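Local coordinates for putative YfrE protein (Vibrio parahaemolyticus RIMD 2210633, PDB 3BEE) that is of unknown function but, as a TPR-repeat segment of a CcmH/CycH-family protein, probably takes part in cytochrome c-type biogenesis, at residues 59-70 and 82-93. Residues are numbered along the deposited sequence; the frame is centred on the assembly and turned at random.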
ATOM      1  N   PHE A  59      -5.483   5.940 -11.174  1.00 35.18           N
ATOM      2  CA  PHE A  59      -6.511   6.062 -10.138  1.00 35.07           C
ATOM      3  C   PHE A  59      -7.316   4.769  -9.982  1.00 35.32           C
ATOM      4  O   PHE A  59      -7.708   4.395  -8.880  1.00 35.54           O
ATOM      5  CB  PHE A  59      -7.422   7.292 -10.417  1.00 34.35           C
ATOM      6  CG  PHE A  59      -6.679   8.609 -10.334  1.00 35.25           C
ATOM      7  CD1 PHE A  59      -6.022   8.978  -9.139  1.00 34.26           C
ATOM      8  CD2 PHE A  59      -6.571   9.444 -11.446  1.00 31.60           C
ATOM      9  CE1 PHE A  59      -5.293  10.166  -9.048  1.00 33.84           C
ATOM     10  CE2 PHE A  59      -5.825  10.623 -11.372  1.00 29.94           C
ATOM     11  CZ  PHE A  59      -5.206  11.003 -10.160  1.00 32.89           C
ATOM     12  N   GLN A  60      -7.561   4.094 -11.091  1.00 35.77           N
ATOM     13  CA  GLN A  60      -8.284   2.815 -11.078  1.00 36.54           C
ATOM     14  C   GLN A  60      -7.524   1.754 -10.287  1.00 35.89           C
ATOM     15  O   GLN A  60      -8.098   1.062  -9.439  1.00 35.11           O
ATOM     16  CB  GLN A  60      -8.534   2.317 -12.502  1.00 37.12           C
ATOM     17  CG  GLN A  60      -9.116   0.911 -12.522  1.00 41.76           C
ATOM     18  CD  GLN A  60     -10.617   0.901 -12.354  1.00 46.31           C
ATOM     19  OE1 GLN A  60     -11.130   0.630 -11.264  1.00 49.55           O
ATOM     20  NE2 GLN A  60     -11.336   1.186 -13.442  1.00 49.87           N
ATOM     21  N   GLU A  61      -6.228   1.626 -10.574  1.00 35.04           N
ATOM     22  CA  GLU A  61      -5.399   0.677  -9.856  1.00 35.74           C
ATOM     23  C   GLU A  61      -5.243   1.010  -8.389  1.00 34.86           C
ATOM     24  O   GLU A  61      -5.186   0.103  -7.588  1.00 34.30           O
ATOM     25  CB  GLU A  61      -4.039   0.534 -10.535  1.00 36.75           C
ATOM     26  CG  GLU A  61      -4.229  -0.062 -11.908  1.00 40.92           C
ATOM     27  CD  GLU A  61      -3.009  -0.006 -12.766  1.00 48.37           C
ATOM     28  OE1 GLU A  61      -1.996  -0.645 -12.387  1.00 49.22           O
ATOM     29  OE2 GLU A  61      -3.084   0.652 -13.840  1.00 51.54           O
ATOM     30  N   ALA A  62      -5.165   2.308  -8.047  1.00 34.83           N
ATOM     31  CA  ALA A  62      -5.184   2.740  -6.640  1.00 34.40           C
ATOM     32  C   ALA A  62      -6.439   2.238  -5.925  1.00 34.63           C
ATOM     33  O   ALA A  62      -6.362   1.668  -4.839  1.00 34.75           O
ATOM     34  CB  ALA A  62      -5.066   4.275  -6.535  1.00 34.08           C
ATOM     35  N   ILE A  63      -7.598   2.434  -6.553  1.00 34.92           N
ATOM     36  CA  ILE A  63      -8.879   1.997  -5.988  1.00 34.18           C
ATOM     37  C   ILE A  63      -8.909   0.489  -5.784  1.00 33.97           C
ATOM     38  O   ILE A  63      -9.299   0.013  -4.710  1.00 33.32           O
ATOM     39  CB  ILE A  63     -10.091   2.480  -6.830  1.00 34.47           C
ATOM     40  CG1 ILE A  63     -10.158   4.013  -6.832  1.00 34.09           C
ATOM     41  CG2 ILE A  63     -11.425   1.908  -6.275  1.00 34.35           C
ATOM     42  CD1 ILE A  63     -11.116   4.580  -7.863  1.00 35.06           C
ATOM     43  N   ASP A  64      -8.472  -0.251  -6.799  1.00 34.71           N
ATOM     44  CA  ASP A  64      -8.455  -1.713  -6.754  1.00 35.61           C
ATOM     45  C   ASP A  64      -7.641  -2.209  -5.557  1.00 35.90           C
ATOM     46  O   ASP A  64      -8.001  -3.192  -4.936  1.00 36.45           O
ATOM     47  CB  ASP A  64      -7.836  -2.281  -8.036  1.00 35.52           C
ATOM     48  CG  ASP A  64      -8.722  -2.075  -9.257  1.00 36.68           C
ATOM     49  OD1 ASP A  64      -9.906  -1.746  -9.096  1.00 37.34           O
ATOM     50  OD2 ASP A  64      -8.225  -2.216 -10.389  1.00 38.35           O
ATOM     51  N   THR A  65      -6.533  -1.527  -5.277  1.00 35.36           N
ATOM     52  CA  THR A  65      -5.634  -1.905  -4.171  1.00 36.13           C
ATOM     53  C   THR A  65      -6.304  -1.585  -2.830  1.00 35.53           C
ATOM     54  O   THR A  65      -6.237  -2.378  -1.897  1.00 35.81           O
ATOM     55  CB  THR A  65      -4.263  -1.191  -4.274  1.00 35.06           C
ATOM     56  OG1 THR A  65      -3.760  -1.318  -5.611  1.00 35.50           O
ATOM     57  CG2 THR A  65      -3.261  -1.797  -3.299  1.00 36.78           C
ATOM     58  N   TRP A  66      -6.946  -0.428  -2.749  1.00 35.73           N
ATOM     59  CA  TRP A  66      -7.665  -0.034  -1.526  1.00 35.95           C
ATOM     60  C   TRP A  66      -8.872  -0.933  -1.268  1.00 35.92           C
ATOM     61  O   TRP A  66      -9.150  -1.272  -0.124  1.00 36.48           O
ATOM     62  CB  TRP A  66      -8.089   1.443  -1.576  1.00 35.48           C
ATOM     63  CG  TRP A  66      -6.974   2.416  -1.298  1.00 35.96           C
ATOM     64  CD1 TRP A  66      -6.009   2.323  -0.292  1.00 36.14           C
ATOM     65  CD2 TRP A  66      -6.692   3.640  -2.011  1.00 34.69           C
ATOM     66  NE1 TRP A  66      -5.157   3.419  -0.358  1.00 35.78           N
ATOM     67  CE2 TRP A  66      -5.553   4.237  -1.392  1.00 35.69           C
ATOM     68  CE3 TRP A  66      -7.299   4.295  -3.095  1.00 35.21           C
ATOM     69  CZ2 TRP A  66      -4.996   5.466  -1.843  1.00 35.54           C
ATOM     70  CZ3 TRP A  66      -6.762   5.499  -3.546  1.00 37.10           C
ATOM     71  CH2 TRP A  66      -5.601   6.074  -2.926  1.00 35.09           C
ATOM     72  N   VAL A  67      -9.577  -1.328  -2.329  1.00 35.47           N
ATOM     73  CA  VAL A  67     -10.754  -2.174  -2.179  1.00 35.14           C
ATOM     74  C   VAL A  67     -10.314  -3.566  -1.688  1.00 35.78           C
ATOM     75  O   VAL A  67     -10.981  -4.173  -0.854  1.00 36.18           O
ATOM     76  CB  VAL A  67     -11.583  -2.243  -3.482  1.00 34.78           C
ATOM     77  CG1 VAL A  67     -12.724  -3.298  -3.368  1.00 34.73           C
ATOM     78  CG2 VAL A  67     -12.176  -0.875  -3.830  1.00 34.39           C
ATOM     79  N   LEU A  68      -9.174  -4.036  -2.192  1.00 36.39           N
ATOM     80  CA  LEU A  68      -8.540  -5.265  -1.735  1.00 37.31           C
ATOM     81  C   LEU A  68      -8.137  -5.161  -0.254  1.00 36.64           C
ATOM     82  O   LEU A  68      -8.417  -6.054   0.533  1.00 37.29           O
ATOM     83  CB  LEU A  68      -7.335  -5.628  -2.633  1.00 37.30           C
ATOM     84  CG  LEU A  68      -6.605  -6.940  -2.321  1.00 37.66           C
ATOM     85  CD1 LEU A  68      -7.463  -8.189  -2.624  1.00 39.63           C
ATOM     86  CD2 LEU A  68      -5.284  -7.043  -3.080  1.00 39.98           C
ATOM     87  N   LEU A  69      -7.522  -4.053   0.123  1.00 36.60           N
ATOM     88  CA  LEU A  69      -7.174  -3.808   1.526  1.00 36.58           C
ATOM     89  C   LEU A  69      -8.409  -3.857   2.443  1.00 36.29           C
ATOM     90  O   LEU A  69      -8.333  -4.389   3.552  1.00 36.69           O
ATOM     91  CB  LEU A  69      -6.432  -2.464   1.671  1.00 36.83           C
ATOM     92  CG  LEU A  69      -6.008  -1.990   3.074  1.00 36.46           C
ATOM     93  CD1 LEU A  69      -5.268  -3.102   3.872  1.00 35.32           C
ATOM     94  CD2 LEU A  69      -5.151  -0.747   2.958  1.00 35.98           C
ATOM     95  N   LEU A  70      -9.535  -3.313   1.974  1.00 35.02           N
ATOM     96  CA  LEU A  70     -10.777  -3.287   2.751  1.00 34.53           C
ATOM     97  C   LEU A  70     -11.275  -4.683   3.114  1.00 35.18           C
ATOM     98  O   LEU A  70     -12.045  -4.829   4.061  1.00 35.34           O
ATOM     99  CB  LEU A  70     -11.873  -2.503   2.016  1.00 33.04           C
ATOM    100  CG  LEU A  70     -11.661  -0.980   1.901  1.00 33.09           C
ATOM    101  CD1 LEU A  70     -12.755  -0.311   1.000  1.00 29.73           C
ATOM    102  CD2 LEU A  70     -11.670  -0.373   3.304  1.00 31.72           C
ATOM    103  N   ILE A  82      -9.346   5.040   4.138  1.00 36.90           N
ATOM    104  CA  ILE A  82      -9.213   4.276   2.898  1.00 36.13           C
ATOM    105  C   ILE A  82     -10.343   4.624   1.921  1.00 36.11           C
ATOM    106  O   ILE A  82     -10.107   4.864   0.745  1.00 36.14           O
ATOM    107  CB  ILE A  82      -9.175   2.784   3.197  1.00 36.06           C
ATOM    108  CG1 ILE A  82      -7.849   2.434   3.897  1.00 36.14           C
ATOM    109  CG2 ILE A  82      -9.342   1.955   1.914  1.00 35.48           C
ATOM    110  CD1 ILE A  82      -7.823   0.993   4.496  1.00 36.48           C
ATOM    111  N   ILE A  83     -11.568   4.659   2.422  1.00 35.19           N
ATOM    112  CA  ILE A  83     -12.718   4.954   1.563  1.00 35.43           C
ATOM    113  C   ILE A  83     -12.749   6.437   1.102  1.00 35.95           C
ATOM    114  O   ILE A  83     -13.247   6.726   0.011  1.00 35.68           O
ATOM    115  CB  ILE A  83     -14.033   4.537   2.240  1.00 34.80           C
ATOM    116  CG1 ILE A  83     -14.070   3.010   2.438  1.00 34.17           C
ATOM    117  CG2 ILE A  83     -15.268   4.989   1.430  1.00 35.57           C
ATOM    118  CD1 ILE A  83     -15.106   2.595   3.441  1.00 34.59           C
ATOM    119  N   GLU A  84     -12.242   7.358   1.931  1.00 35.43           N
ATOM    120  CA  GLU A  84     -12.026   8.741   1.489  1.00 36.83           C
ATOM    121  C   GLU A  84     -11.002   8.805   0.328  1.00 36.42           C
ATOM    122  O   GLU A  84     -11.183   9.573  -0.633  1.00 36.87           O
ATOM    123  CB  GLU A  84     -11.605   9.647   2.671  1.00 36.77           C
ATOM    124  CG  GLU A  84     -12.793   9.944   3.690  1.00 38.47           C
ATOM    125  CD  GLU A  84     -12.364  10.629   5.006  1.00 39.31           C
ATOM    126  OE1 GLU A  84     -11.152  10.600   5.355  1.00 42.36           O
ATOM    127  OE2 GLU A  84     -13.254  11.202   5.697  1.00 42.18           O
ATOM    128  N   SER A  85      -9.946   7.994   0.417  1.00 35.59           N
ATOM    129  CA  SER A  85      -8.968   7.867  -0.662  1.00 35.74           C
ATOM    130  C   SER A  85      -9.606   7.344  -1.955  1.00 35.48           C
ATOM    131  O   SER A  85      -9.328   7.881  -3.048  1.00 34.96           O
ATOM    132  CB  SER A  85      -7.807   6.965  -0.252  1.00 35.58           C
ATOM    133  OG  SER A  85      -7.117   7.528   0.859  1.00 34.76           O
ATOM    134  N   ILE A  86     -10.430   6.298  -1.825  1.00 35.25           N
ATOM    135  CA  ILE A  86     -11.141   5.707  -2.961  1.00 35.23           C
ATOM    136  C   ILE A  86     -11.998   6.779  -3.594  1.00 36.64           C
ATOM    137  O   ILE A  86     -12.026   6.935  -4.831  1.00 36.79           O
ATOM    138  CB  ILE A  86     -12.037   4.513  -2.527  1.00 35.59           C
ATOM    139  CG1 ILE A  86     -11.178   3.270  -2.256  1.00 34.09           C
ATOM    140  CG2 ILE A  86     -13.170   4.220  -3.576  1.00 33.31           C
ATOM    141  CD1 ILE A  86     -11.909   2.165  -1.545  1.00 35.51           C
ATOM    142  N   ASN A  87     -12.709   7.517  -2.750  1.00 36.29           N
ATOM    143  CA  ASN A  87     -13.582   8.547  -3.266  1.00 38.11           C
ATOM    144  C   ASN A  87     -12.888   9.691  -4.015  1.00 38.26           C
ATOM    145  O   ASN A  87     -13.379  10.127  -5.046  1.00 37.72           O
ATOM    146  CB  ASN A  87     -14.488   9.092  -2.179  1.00 38.46           C
ATOM    147  CG  ASN A  87     -15.922   8.837  -2.483  1.00 44.20           C
ATOM    148  OD1 ASN A  87     -16.697   9.784  -2.711  1.00 49.87           O
ATOM    149  ND2 ASN A  87     -16.294   7.551  -2.567  1.00 45.70           N
ATOM    150  N   LYS A  88     -11.770  10.176  -3.481  1.00 37.83           N
ATOM    151  CA  LYS A  88     -10.933  11.146  -4.172  1.00 39.64           C
ATOM    152  C   LYS A  88     -10.495  10.596  -5.559  1.00 38.16           C
ATOM    153  O   LYS A  88     -10.682  11.253  -6.573  1.00 38.27           O
ATOM    154  CB  LYS A  88      -9.709  11.497  -3.286  1.00 38.99           C
ATOM    155  CG  LYS A  88      -8.983  12.789  -3.632  1.00 43.72           C
ATOM    156  CD  LYS A  88      -7.905  13.105  -2.532  1.00 43.18           C
ATOM    157  CE  LYS A  88      -7.180  14.448  -2.737  1.00 47.19           C
ATOM    158  NZ  LYS A  88      -7.883  15.728  -2.295  1.00 46.58           N
ATOM    159  N   ALA A  89      -9.897   9.403  -5.569  1.00 37.64           N
ATOM    160  CA  ALA A  89      -9.434   8.731  -6.801  1.00 37.18           C
ATOM    161  C   ALA A  89     -10.534   8.620  -7.863  1.00 37.23           C
ATOM    162  O   ALA A  89     -10.337   8.965  -9.030  1.00 37.20           O
ATOM    163  CB  ALA A  89      -8.873   7.368  -6.472  1.00 34.84           C
ATOM    164  N   LYS A  90     -11.699   8.170  -7.422  1.00 37.95           N
ATOM    165  CA  LYS A  90     -12.885   8.002  -8.261  1.00 38.69           C
ATOM    166  C   LYS A  90     -13.248   9.327  -8.934  1.00 38.39           C
ATOM    167  O   LYS A  90     -13.563   9.355 -10.108  1.00 37.69           O
ATOM    168  CB  LYS A  90     -14.024   7.505  -7.364  1.00 39.38           C
ATOM    169  CG  LYS A  90     -15.348   7.292  -8.002  1.00 44.57           C
ATOM    170  CD  LYS A  90     -16.248   6.462  -7.062  1.00 51.31           C
ATOM    171  CE  LYS A  90     -17.066   7.341  -6.110  1.00 54.67           C
ATOM    172  NZ  LYS A  90     -17.885   6.497  -5.177  1.00 57.69           N
ATOM    173  N   LYS A  91     -13.172  10.426  -8.183  1.00 38.75           N
ATOM    174  CA  LYS A  91     -13.493  11.753  -8.697  1.00 39.96           C
ATOM    175  C   LYS A  91     -12.432  12.294  -9.657  1.00 39.65           C
ATOM    176  O   LYS A  91     -12.693  13.223 -10.379  1.00 39.27           O
ATOM    177  CB  LYS A  91     -13.665  12.732  -7.539  1.00 40.89           C
ATOM    178  CG  LYS A  91     -14.980  12.606  -6.749  1.00 43.98           C
ATOM    179  CD  LYS A  91     -14.885  13.555  -5.546  1.00 48.83           C
ATOM    180  CE  LYS A  91     -15.939  13.319  -4.478  1.00 51.84           C
ATOM    181  NZ  LYS A  91     -15.607  14.210  -3.312  1.00 54.72           N
ATOM    182  N   LEU A  92     -11.237  11.707  -9.661  1.00 39.35           N
ATOM    183  CA  LEU A  92     -10.166  12.186 -10.519  1.00 39.82           C
ATOM    184  C   LEU A  92     -10.069  11.380 -11.805  1.00 41.15           C
ATOM    185  O   LEU A  92      -9.293  11.726 -12.695  1.00 39.65           O
ATOM    186  CB  LEU A  92      -8.815  12.166  -9.778  1.00 39.40           C
ATOM    187  CG  LEU A  92      -8.707  13.210  -8.660  1.00 37.74           C
ATOM    188  CD1 LEU A  92      -7.456  12.968  -7.870  1.00 35.31           C
ATOM    189  CD2 LEU A  92      -8.821  14.669  -9.213  1.00 31.56           C
HETATM  190  N   MSE A  93     -10.826  10.285 -11.868  1.00 42.61           N
HETATM  191  CA  MSE A  93     -10.850   9.470 -13.071  1.00 46.67           C
HETATM  192  C   MSE A  93     -11.635  10.113 -14.182  1.00 44.90           C
HETATM  193  O   MSE A  93     -11.385   9.775 -15.310  1.00 46.01           O
HETATM  194  CB  MSE A  93     -11.426   8.100 -12.798  1.00 45.61           C
HETATM  195  CG  MSE A  93     -10.513   7.246 -12.001  1.00 47.91           C
HETATM  196 SE   MSE A  93     -11.332   5.544 -11.639  1.00 56.07          SE
HETATM  197  CE  MSE A  93     -13.253   5.925 -11.634  1.00 55.78           C
TER
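Trp66 lies as a knob among Ile82, Ser85, Ile86 and Ala89. Ser85 CB of the opposing helix stands 3.5 Å from the centroid of the six-membered ring, almost on the ring normal, while the carbonyl oxygen of Ala62, one turn earlier in the tryptophan's own helix, lies over the opposite face toward the rim; the methyl of Ala89 meets the ring edge. CG anti to the carbonyl carbon (chi1 -77°) carries the indole toward helix 79-92, where chi2 (-44°) turns one face to Ser85. Ser85 OG is hydrogen-bonded to Thr81 O of its own helix.

The reciprocal knob is Ile86, set among Ile63, Trp66, Val67 and Leu70. Its CG1 packs on Trp66 CB at 3.7 Å, and its CD1 meets Leu70 CD1 tip to tip. Ile63 places CG1 3.6 Å from Ala89 CB and CD1 near the selenium of Met93, a selenomethionine. At the start of helix 59-70, near the chain's C terminus, Leu92 CB sits over the centre of the Phe59 ring, 3.8 Å from its centroid.

Segments 59-70 and 82-92 run nearly antiparallel (158°), joining helices 59-70 and 79-92 as apolar neighbours in a TPR-type helical array; Trp66 also touches Ala50 and Asn51 of helix 43-55, and Phe59 meets Phe54 edge-to-face.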